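Terminal oxygenase component of carbazole 1,9a-dioxygenase (Sphingomonas, PDB 3GKQ) probably catalyses the angular dioxygenation of carbazole, passing electrons from a Rieske [2Fe-2S] cluster to a mononuclear non-heme iron. Local coordinates at residues E285-I290 and L336-M341; E342-D347 and W351-L356. One frame throughout, in Å; residues are numbered along the deposited sequence.

Interaction 1: residues E285-I290 and L336-M341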
ATOM      1  N   GLU A 285      19.228  23.456 -11.381  1.00 29.84           N
ATOM      2  CA  GLU A 285      18.407  22.430 -10.740  1.00 29.96           C
ATOM      3  C   GLU A 285      18.359  21.121 -11.520  1.00 28.70           C
ATOM      4  O   GLU A 285      18.223  21.124 -12.742  1.00 28.68           O
ATOM      5  CB  GLU A 285      16.963  22.908 -10.567  1.00 31.65           C
ATOM      6  CG  GLU A 285      16.788  24.240  -9.877  1.00 36.62           C
ATOM      7  CD  GLU A 285      15.348  24.473  -9.458  1.00 38.94           C
ATOM      8  OE1 GLU A 285      14.430  24.129 -10.238  1.00 38.30           O
ATOM      9  OE2 GLU A 285      15.135  25.002  -8.348  1.00 40.08           O
ATOM     10  N   TRP A 286      18.462  20.010 -10.795  1.00 27.85           N
ATOM     11  CA  TRP A 286      18.381  18.669 -11.375  1.00 26.13           C
ATOM     12  C   TRP A 286      17.149  17.997 -10.776  1.00 26.13           C
ATOM     13  O   TRP A 286      16.764  18.283  -9.641  1.00 24.77           O
ATOM     14  CB  TRP A 286      19.616  17.832 -11.016  1.00 27.07           C
ATOM     15  CG  TRP A 286      20.785  17.975 -11.956  1.00 28.99           C
ATOM     16  CD1 TRP A 286      21.095  17.163 -13.008  1.00 27.83           C
ATOM     17  CD2 TRP A 286      21.813  18.974 -11.907  1.00 28.00           C
ATOM     18  NE1 TRP A 286      22.255  17.589 -13.615  1.00 27.11           N
ATOM     19  CE2 TRP A 286      22.717  18.701 -12.958  1.00 29.20           C
ATOM     20  CE3 TRP A 286      22.058  20.077 -11.074  1.00 29.73           C
ATOM     21  CZ2 TRP A 286      23.850  19.485 -13.201  1.00 29.23           C
ATOM     22  CZ3 TRP A 286      23.183  20.860 -11.314  1.00 29.45           C
ATOM     23  CH2 TRP A 286      24.065  20.558 -12.370  1.00 30.86           C
ATOM     24  N   TYR A 287      16.535  17.110 -11.550  1.00 25.07           N
ATOM     25  CA  TYR A 287      15.361  16.360 -11.121  1.00 24.79           C
ATOM     26  C   TYR A 287      15.719  14.932 -11.510  1.00 25.42           C
ATOM     27  O   TYR A 287      15.248  14.416 -12.518  1.00 25.65           O
ATOM     28  CB  TYR A 287      14.134  16.824 -11.900  1.00 25.00           C
ATOM     29  CG  TYR A 287      14.011  18.323 -11.967  1.00 27.29           C
ATOM     30  CD1 TYR A 287      13.488  19.051 -10.900  1.00 28.74           C
ATOM     31  CD2 TYR A 287      14.464  19.021 -13.082  1.00 29.27           C
ATOM     32  CE1 TYR A 287      13.421  20.448 -10.944  1.00 30.63           C
ATOM     33  CE2 TYR A 287      14.405  20.409 -13.136  1.00 30.99           C
ATOM     34  CZ  TYR A 287      13.884  21.114 -12.067  1.00 31.38           C
ATOM     35  OH  TYR A 287      13.828  22.488 -12.130  1.00 33.40           O
ATOM     36  N   VAL A 288      16.570  14.314 -10.700  1.00 25.49           N
ATOM     37  CA  VAL A 288      17.054  12.971 -10.959  1.00 24.71           C
ATOM     38  C   VAL A 288      16.071  11.884 -10.580  1.00 24.65           C
ATOM     39  O   VAL A 288      15.679  11.753  -9.419  1.00 23.97           O
ATOM     40  CB  VAL A 288      18.389  12.723 -10.223  1.00 25.17           C
ATOM     41  CG1 VAL A 288      18.992  11.401 -10.671  1.00 22.88           C
ATOM     42  CG2 VAL A 288      19.350  13.878 -10.493  1.00 24.62           C
ATOM     43  N   PRO A 289      15.663  11.076 -11.564  1.00 23.28           N
ATOM     44  CA  PRO A 289      14.714   9.993 -11.301  1.00 24.02           C
ATOM     45  C   PRO A 289      15.280   9.037 -10.252  1.00 23.32           C
ATOM     46  O   PRO A 289      16.443   8.664 -10.330  1.00 23.86           O
ATOM     47  CB  PRO A 289      14.585   9.293 -12.659  1.00 22.79           C
ATOM     48  CG  PRO A 289      15.012  10.327 -13.659  1.00 24.47           C
ATOM     49  CD  PRO A 289      16.142  11.038 -12.956  1.00 24.41           C
ATOM     50  N   ILE A 290      14.467   8.667  -9.267  1.00 23.20           N
ATOM     51  CA  ILE A 290      14.882   7.703  -8.255  1.00 24.57           C
ATOM     52  C   ILE A 290      14.162   6.420  -8.682  1.00 25.74           C
ATOM     53  O   ILE A 290      14.784   5.379  -8.886  1.00 26.23           O
ATOM     54  CB  ILE A 290      14.444   8.125  -6.844  1.00 24.94           C
ATOM     55  CG1 ILE A 290      15.254   9.355  -6.402  1.00 26.12           C
ATOM     56  CG2 ILE A 290      14.661   6.964  -5.870  1.00 23.88           C
ATOM     57  CD1 ILE A 290      14.815   9.948  -5.063  1.00 27.52           C
ATOM     58  N   LEU A 336       4.537  21.568  -4.067  1.00 35.96           N
ATOM     59  CA  LEU A 336       3.097  21.305  -4.099  1.00 35.16           C
ATOM     60  C   LEU A 336       2.678  21.140  -5.550  1.00 33.64           C
ATOM     61  O   LEU A 336       1.899  20.249  -5.891  1.00 33.88           O
ATOM     62  CB  LEU A 336       2.298  22.479  -3.501  1.00 36.60           C
ATOM     63  CG  LEU A 336       0.836  22.275  -3.046  1.00 40.18           C
ATOM     64  CD1 LEU A 336       0.095  23.611  -3.100  1.00 38.53           C
ATOM     65  CD2 LEU A 336       0.114  21.270  -3.917  1.00 41.16           C
ATOM     66  N   ALA A 337       3.188  22.021  -6.404  1.00 30.72           N
ATOM     67  CA  ALA A 337       2.854  21.974  -7.817  1.00 29.22           C
ATOM     68  C   ALA A 337       3.184  20.607  -8.421  1.00 27.26           C
ATOM     69  O   ALA A 337       2.374  20.029  -9.145  1.00 26.94           O
ATOM     70  CB  ALA A 337       3.596  23.081  -8.564  1.00 28.42           C
ATOM     71  N   ARG A 338       4.374  20.094  -8.121  1.00 26.86           N
ATOM     72  CA  ARG A 338       4.792  18.797  -8.650  1.00 26.28           C
ATOM     73  C   ARG A 338       3.922  17.665  -8.115  1.00 25.34           C
ATOM     74  O   ARG A 338       3.536  16.772  -8.860  1.00 23.96           O
ATOM     75  CB  ARG A 338       6.257  18.528  -8.301  1.00 25.17           C
ATOM     76  CG  ARG A 338       7.203  19.566  -8.859  1.00 26.63           C
ATOM     77  CD  ARG A 338       8.646  19.241  -8.512  1.00 29.03           C
ATOM     78  NE  ARG A 338       9.493  20.411  -8.705  1.00 30.44           N
ATOM     79  CZ  ARG A 338      10.733  20.521  -8.250  1.00 32.94           C
ATOM     80  NH1 ARG A 338      11.289  19.521  -7.572  1.00 30.08           N
ATOM     81  NH2 ARG A 338      11.401  21.653  -8.440  1.00 35.60           N
ATOM     82  N   ARG A 339       3.611  17.708  -6.825  1.00 25.12           N
ATOM     83  CA  ARG A 339       2.784  16.675  -6.222  1.00 26.65           C
ATOM     84  C   ARG A 339       1.341  16.713  -6.709  1.00 26.96           C
ATOM     85  O   ARG A 339       0.712  15.666  -6.874  1.00 25.58           O
ATOM     86  CB  ARG A 339       2.819  16.794  -4.698  1.00 29.84           C
ATOM     87  CG  ARG A 339       4.223  16.678  -4.133  1.00 33.09           C
ATOM     88  CD  ARG A 339       4.230  16.666  -2.613  1.00 40.54           C
ATOM     89  NE  ARG A 339       3.570  15.480  -2.081  1.00 46.70           N
ATOM     90  CZ  ARG A 339       3.753  15.017  -0.850  1.00 49.31           C
ATOM     91  NH1 ARG A 339       4.581  15.641  -0.021  1.00 52.05           N
ATOM     92  NH2 ARG A 339       3.112  13.928  -0.448  1.00 51.17           N
ATOM     93  N   SER A 340       0.814  17.911  -6.956  1.00 26.43           N
ATOM     94  CA  SER A 340      -0.566  18.018  -7.408  1.00 25.67           C
ATOM     95  C   SER A 340      -0.728  17.611  -8.862  1.00 25.21           C
ATOM     96  O   SER A 340      -1.783  17.107  -9.249  1.00 26.86           O
ATOM     97  CB  SER A 340      -1.106  19.436  -7.197  1.00 26.36           C
ATOM     98  OG  SER A 340      -2.528  19.408  -7.176  1.00 27.31           O
ATOM     99  N   MET A 341       0.303  17.831  -9.677  1.00 24.73           N
ATOM    100  CA  MET A 341       0.232  17.429 -11.082  1.00 24.37           C
ATOM    101  C   MET A 341       0.461  15.924 -11.216  1.00 23.70           C
ATOM    102  O   MET A 341      -0.082  15.287 -12.114  1.00 23.87           O
ATOM    103  CB  MET A 341       1.304  18.123 -11.930  1.00 23.45           C
ATOM    104  CG  MET A 341       1.033  19.569 -12.283  1.00 23.68           C
ATOM    105  SD  MET A 341       2.088  20.086 -13.643  1.00 23.38           S
ATOM    106  CE  MET A 341       3.679  20.121 -12.835  1.00 20.69           C
TER
HETATM  107  O   HOH W   1      11.996  24.413  -9.315  1.00 33.66           O
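Arg338 on helix 332-346 reaches Tyr287 of the sheet strand 282-289 with its guanidinium, at one face of which the CD1-CE1 edge of the tyrosine ring points. On the helix, Leu336 and Ala337 pack instead against a neighbouring subunit, on its Trp94 and Tyr95. Arg338 then carries the whole contact: its chain runs extended from CG to NE and bridges a gap in which the nearest CA atoms, those of Tyr287 and Arg338, are still 11.1 Å apart. Ring and guanidinium stand almost perpendicular, at 88°, with Tyr287 CE1 3.4 Å from Arg338 NH2. Arg338 also makes a cation-pi contact with Tyr297. Further along, Ser340 bonds to Asp81 and Thr78 of the neighbouring subunit.

Glu285 OE1 accepts the hydroxyl of Tyr287 on its anti side, Tyr287 OH to Glu285 OE1 being 2.6 Å, while Glu285 OE2 is hydrogen-bonded to Tyr297 OH. Between the opposite charges, Glu285 OE1 and Arg338 NH2 are 4.3 Å apart, too far for a salt bridge. A water fills in, hydrogen-bonded to Glu285 OE1 and weakly to Arg338 NH2. An iron about 6 Å from the Glu285 side chain, and the iron ligand Asp334 about 4 Å from that of Arg338, are consistent with a second-shell role. With a tyrosine hydroxyl on each oxygen, the buried carboxylate is probably fixed in its rotation, and the water couples it to the arginine.

Interaction 2: residues E342-D347 and W351-L356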
ATOM      1  N   GLU A 342       1.278  15.378 -10.320  1.00 23.85           N
ATOM      2  CA  GLU A 342       1.657  13.963 -10.334  1.00 25.29           C
ATOM      3  C   GLU A 342       0.567  12.964 -10.733  1.00 24.76           C
ATOM      4  O   GLU A 342       0.694  12.293 -11.757  1.00 25.53           O
ATOM      5  CB  GLU A 342       2.281  13.581  -8.978  1.00 24.99           C
ATOM      6  CG  GLU A 342       2.596  12.084  -8.772  1.00 25.92           C
ATOM      7  CD  GLU A 342       3.608  11.513  -9.766  1.00 26.66           C
ATOM      8  OE1 GLU A 342       4.293  12.288 -10.473  1.00 26.03           O
ATOM      9  OE2 GLU A 342       3.732  10.271  -9.826  1.00 27.02           O
ATOM     10  N   PRO A 343      -0.529  12.869  -9.958  1.00 26.63           N
ATOM     11  CA  PRO A 343      -1.566  11.903 -10.342  1.00 25.94           C
ATOM     12  C   PRO A 343      -2.184  12.093 -11.727  1.00 27.71           C
ATOM     13  O   PRO A 343      -2.578  11.121 -12.371  1.00 26.39           O
ATOM     14  CB  PRO A 343      -2.594  12.024  -9.213  1.00 28.69           C
ATOM     15  CG  PRO A 343      -2.413  13.442  -8.726  1.00 28.61           C
ATOM     16  CD  PRO A 343      -0.919  13.619  -8.748  1.00 25.39           C
ATOM     17  N   PHE A 344      -2.263  13.335 -12.190  1.00 27.66           N
ATOM     18  CA  PHE A 344      -2.842  13.615 -13.498  1.00 27.00           C
ATOM     19  C   PHE A 344      -1.984  13.025 -14.613  1.00 26.36           C
ATOM     20  O   PHE A 344      -2.504  12.584 -15.636  1.00 26.81           O
ATOM     21  CB  PHE A 344      -2.974  15.129 -13.696  1.00 26.75           C
ATOM     22  CG  PHE A 344      -3.766  15.529 -14.919  1.00 26.76           C
ATOM     23  CD1 PHE A 344      -5.074  15.090 -15.095  1.00 26.81           C
ATOM     24  CD2 PHE A 344      -3.224  16.408 -15.855  1.00 25.64           C
ATOM     25  CE1 PHE A 344      -5.837  15.525 -16.186  1.00 27.66           C
ATOM     26  CE2 PHE A 344      -3.973  16.850 -16.948  1.00 26.39           C
ATOM     27  CZ  PHE A 344      -5.281  16.413 -17.115  1.00 27.31           C
ATOM     28  N   TYR A 345      -0.670  13.006 -14.407  1.00 25.38           N
ATOM     29  CA  TYR A 345       0.253  12.488 -15.414  1.00 26.01           C
ATOM     30  C   TYR A 345       0.790  11.078 -15.145  1.00 26.40           C
ATOM     31  O   TYR A 345       1.326  10.445 -16.048  1.00 27.53           O
ATOM     32  CB  TYR A 345       1.439  13.453 -15.576  1.00 25.94           C
ATOM     33  CG  TYR A 345       1.063  14.784 -16.192  1.00 26.58           C
ATOM     34  CD1 TYR A 345       0.983  14.932 -17.575  1.00 27.26           C
ATOM     35  CD2 TYR A 345       0.732  15.878 -15.392  1.00 24.75           C
ATOM     36  CE1 TYR A 345       0.578  16.132 -18.152  1.00 25.64           C
ATOM     37  CE2 TYR A 345       0.323  17.094 -15.961  1.00 24.66           C
ATOM     38  CZ  TYR A 345       0.249  17.207 -17.340  1.00 25.82           C
ATOM     39  OH  TYR A 345      -0.167  18.382 -17.920  1.00 25.73           O
ATOM     40  N   ALA A 346       0.647  10.590 -13.918  1.00 26.48           N
ATOM     41  CA  ALA A 346       1.166   9.269 -13.566  1.00 29.43           C
ATOM     42  C   ALA A 346       0.656   8.121 -14.438  1.00 32.14           C
ATOM     43  O   ALA A 346       1.385   7.167 -14.693  1.00 30.86           O
ATOM     44  CB  ALA A 346       0.885   8.970 -12.094  1.00 27.45           C
ATOM     45  N   ASP A 347      -0.588   8.215 -14.900  1.00 35.52           N
ATOM     46  CA  ASP A 347      -1.164   7.164 -15.738  1.00 38.94           C
ATOM     47  C   ASP A 347      -1.186   7.532 -17.220  1.00 39.19           C
ATOM     48  O   ASP A 347      -1.905   6.913 -18.002  1.00 39.05           O
ATOM     49  CB  ASP A 347      -2.589   6.835 -15.281  1.00 41.97           C
ATOM     50  CG  ASP A 347      -3.477   8.065 -15.214  1.00 46.22           C
ATOM     51  OD1 ASP A 347      -3.217   9.034 -15.963  1.00 45.37           O
ATOM     52  OD2 ASP A 347      -4.442   8.061 -14.416  1.00 50.22           O
ATOM     53  N   TRP A 351      -1.017  13.772 -20.413  1.00 26.68           N
ATOM     54  CA  TRP A 351      -0.414  14.233 -21.661  1.00 27.53           C
ATOM     55  C   TRP A 351      -1.448  14.466 -22.756  1.00 28.19           C
ATOM     56  O   TRP A 351      -1.235  15.282 -23.658  1.00 29.56           O
ATOM     57  CB  TRP A 351       0.635  13.227 -22.151  1.00 27.78           C
ATOM     58  CG  TRP A 351       1.614  12.845 -21.092  1.00 28.42           C
ATOM     59  CD1 TRP A 351       1.703  11.643 -20.455  1.00 28.69           C
ATOM     60  CD2 TRP A 351       2.605  13.688 -20.495  1.00 28.84           C
ATOM     61  NE1 TRP A 351       2.683  11.682 -19.494  1.00 27.91           N
ATOM     62  CE2 TRP A 351       3.256  12.928 -19.497  1.00 28.44           C
ATOM     63  CE3 TRP A 351       3.010  15.016 -20.704  1.00 28.48           C
ATOM     64  CZ2 TRP A 351       4.286  13.446 -18.707  1.00 28.83           C
ATOM     65  CZ3 TRP A 351       4.038  15.535 -19.917  1.00 28.67           C
ATOM     66  CH2 TRP A 351       4.663  14.751 -18.932  1.00 28.94           C
ATOM     67  N   ARG A 352      -2.567  13.757 -22.675  1.00 29.87           N
ATOM     68  CA  ARG A 352      -3.623  13.891 -23.677  1.00 32.44           C
ATOM     69  C   ARG A 352      -4.732  14.853 -23.252  1.00 31.74           C
ATOM     70  O   ARG A 352      -5.321  15.533 -24.088  1.00 31.92           O
ATOM     71  CB  ARG A 352      -4.272  12.532 -23.955  1.00 35.59           C
ATOM     72  CG  ARG A 352      -3.373  11.330 -23.706  1.00 42.85           C
ATOM     73  CD  ARG A 352      -2.278  11.207 -24.744  1.00 45.53           C
ATOM     74  NE  ARG A 352      -1.390  10.085 -24.446  1.00 51.38           N
ATOM     75  CZ  ARG A 352      -0.502   9.584 -25.299  1.00 51.58           C
ATOM     76  NH1 ARG A 352      -0.379  10.104 -26.514  1.00 52.39           N
ATOM     77  NH2 ARG A 352       0.262   8.563 -24.937  1.00 52.47           N
ATOM     78  N   GLU A 353      -5.018  14.900 -21.956  1.00 30.51           N
ATOM     79  CA  GLU A 353      -6.105  15.736 -21.449  1.00 31.65           C
ATOM     80  C   GLU A 353      -5.764  17.161 -21.030  1.00 29.38           C
ATOM     81  O   GLU A 353      -6.662  17.981 -20.859  1.00 29.72           O
ATOM     82  CB  GLU A 353      -6.791  15.032 -20.279  1.00 33.86           C
ATOM     83  CG  GLU A 353      -7.465  13.731 -20.646  1.00 43.43           C
ATOM     84  CD  GLU A 353      -8.131  13.083 -19.452  1.00 47.59           C
ATOM     85  OE1 GLU A 353      -8.934  13.763 -18.776  1.00 52.66           O
ATOM     86  OE2 GLU A 353      -7.854  11.897 -19.187  1.00 52.42           O
ATOM     87  N   GLU A 354      -4.482  17.455 -20.844  1.00 28.45           N
ATOM     88  CA  GLU A 354      -4.068  18.799 -20.448  1.00 27.52           C
ATOM     89  C   GLU A 354      -4.564  19.805 -21.489  1.00 28.05           C
ATOM     90  O   GLU A 354      -4.718  19.464 -22.661  1.00 27.82           O
ATOM     91  CB  GLU A 354      -2.537  18.874 -20.360  1.00 26.06           C
ATOM     92  CG  GLU A 354      -1.840  18.772 -21.727  1.00 25.09           C
ATOM     93  CD  GLU A 354      -0.326  18.588 -21.634  1.00 24.50           C
ATOM     94  OE1 GLU A 354       0.226  18.540 -20.515  1.00 24.19           O
ATOM     95  OE2 GLU A 354       0.315  18.488 -22.697  1.00 25.09           O
ATOM     96  N   VAL A 355      -4.835  21.034 -21.054  1.00 27.68           N
ATOM     97  CA  VAL A 355      -5.264  22.099 -21.960  1.00 27.61           C
ATOM     98  C   VAL A 355      -4.226  23.202 -21.789  1.00 28.89           C
ATOM     99  O   VAL A 355      -4.281  23.994 -20.844  1.00 26.61           O
ATOM    100  CB  VAL A 355      -6.659  22.652 -21.599  1.00 28.23           C
ATOM    101  CG1 VAL A 355      -6.988  23.841 -22.494  1.00 28.52           C
ATOM    102  CG2 VAL A 355      -7.714  21.568 -21.772  1.00 27.57           C
ATOM    103  N   LEU A 356      -3.273  23.251 -22.712  1.00 29.76           N
ATOM    104  CA  LEU A 356      -2.186  24.219 -22.639  1.00 32.69           C
ATOM    105  C   LEU A 356      -2.493  25.597 -23.218  1.00 34.50           C
ATOM    106  O   LEU A 356      -3.400  25.748 -24.036  1.00 35.69           O
ATOM    107  CB  LEU A 356      -0.958  23.643 -23.341  1.00 31.39           C
ATOM    108  CG  LEU A 356      -0.522  22.254 -22.868  1.00 31.40           C
ATOM    109  CD1 LEU A 356       0.731  21.833 -23.618  1.00 30.88           C
ATOM    110  CD2 LEU A 356      -0.264  22.283 -21.369  1.00 30.50           C
TER
HETATM  111  O   HOH W   2       3.139   9.344 -17.723  1.00 33.98           O
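Tyr345 turns the CD1 edge of its ring onto one face of the Trp351 indole, a T-shaped (edge-to-face) pair in which Tyr345 CD1 sits over the centre of the indole, 3.6 Å from Trp351 CD2. The pair joins two consecutive helices of the catalytic domain of the Rieske oxygenase: helix 332-346 ends, the chain makes a short turn, and helix 349-353 packs back against it. The planes are inclined at 56° and the centroids of the tyrosine ring and the six-membered ring lie 4.5 Å apart. One face of the Tyr345 ring is covered near its rim by CD2 of its neighbour Phe344, while Glu354 OE1 lies at the edge. At the edge of the indole, in its plane, a water accepts from Trp351 NE1 and donates to Tyr345 O, tying the indole to the last turn of the preceding helix.

Phe344 swings its CG anti to the backbone N (chi1 -171°), which carries CZ to within 3.8 Å of Glu353 CB, and its ring also lies beside the backbone of Glu354.

Trp351 meets Tyr21 through its ring and also packs on Trp18, Ile22 and helix 174-181, so helix 19-23 and the loop residue Trp18 lie against it. Glu354 is held by salt bridges from its OE2 to Arg367 and Arg14, which probably keep it ionised. Arg75 of a neighbouring subunit, a residue of the [2Fe-2S] pocket, hydrogen-bonds Tyr345 OH, so this turn faces the cluster domain across the subunit interface. The same hydroxyl donates to the anti lone pair of the glutamate, Tyr345 OH to Glu354 OE1 measuring 2.6 Å.

In the fold
Following the chain from the N terminus, strand 282-289 comes first, an interior strand of the antiparallel sheet, between 294-304 and 270-274. Interaction 1 closes the longer loop, with 45 intervening residues that include strand 294-304, helix 308-328 and the start of helix 332-346, and so ties the sheet to that helix. Interaction 2 opens directly afterwards, at residue 342, and closes over just three residues, joining the end of the same helix to helix 349-353. The two loops follow in series, neither nested nor crossed, with centres 14 Å apart. Helix 332-346 therefore links the sheet beside the mononuclear iron to helix 349-353, and both contacts border a neighbouring subunit.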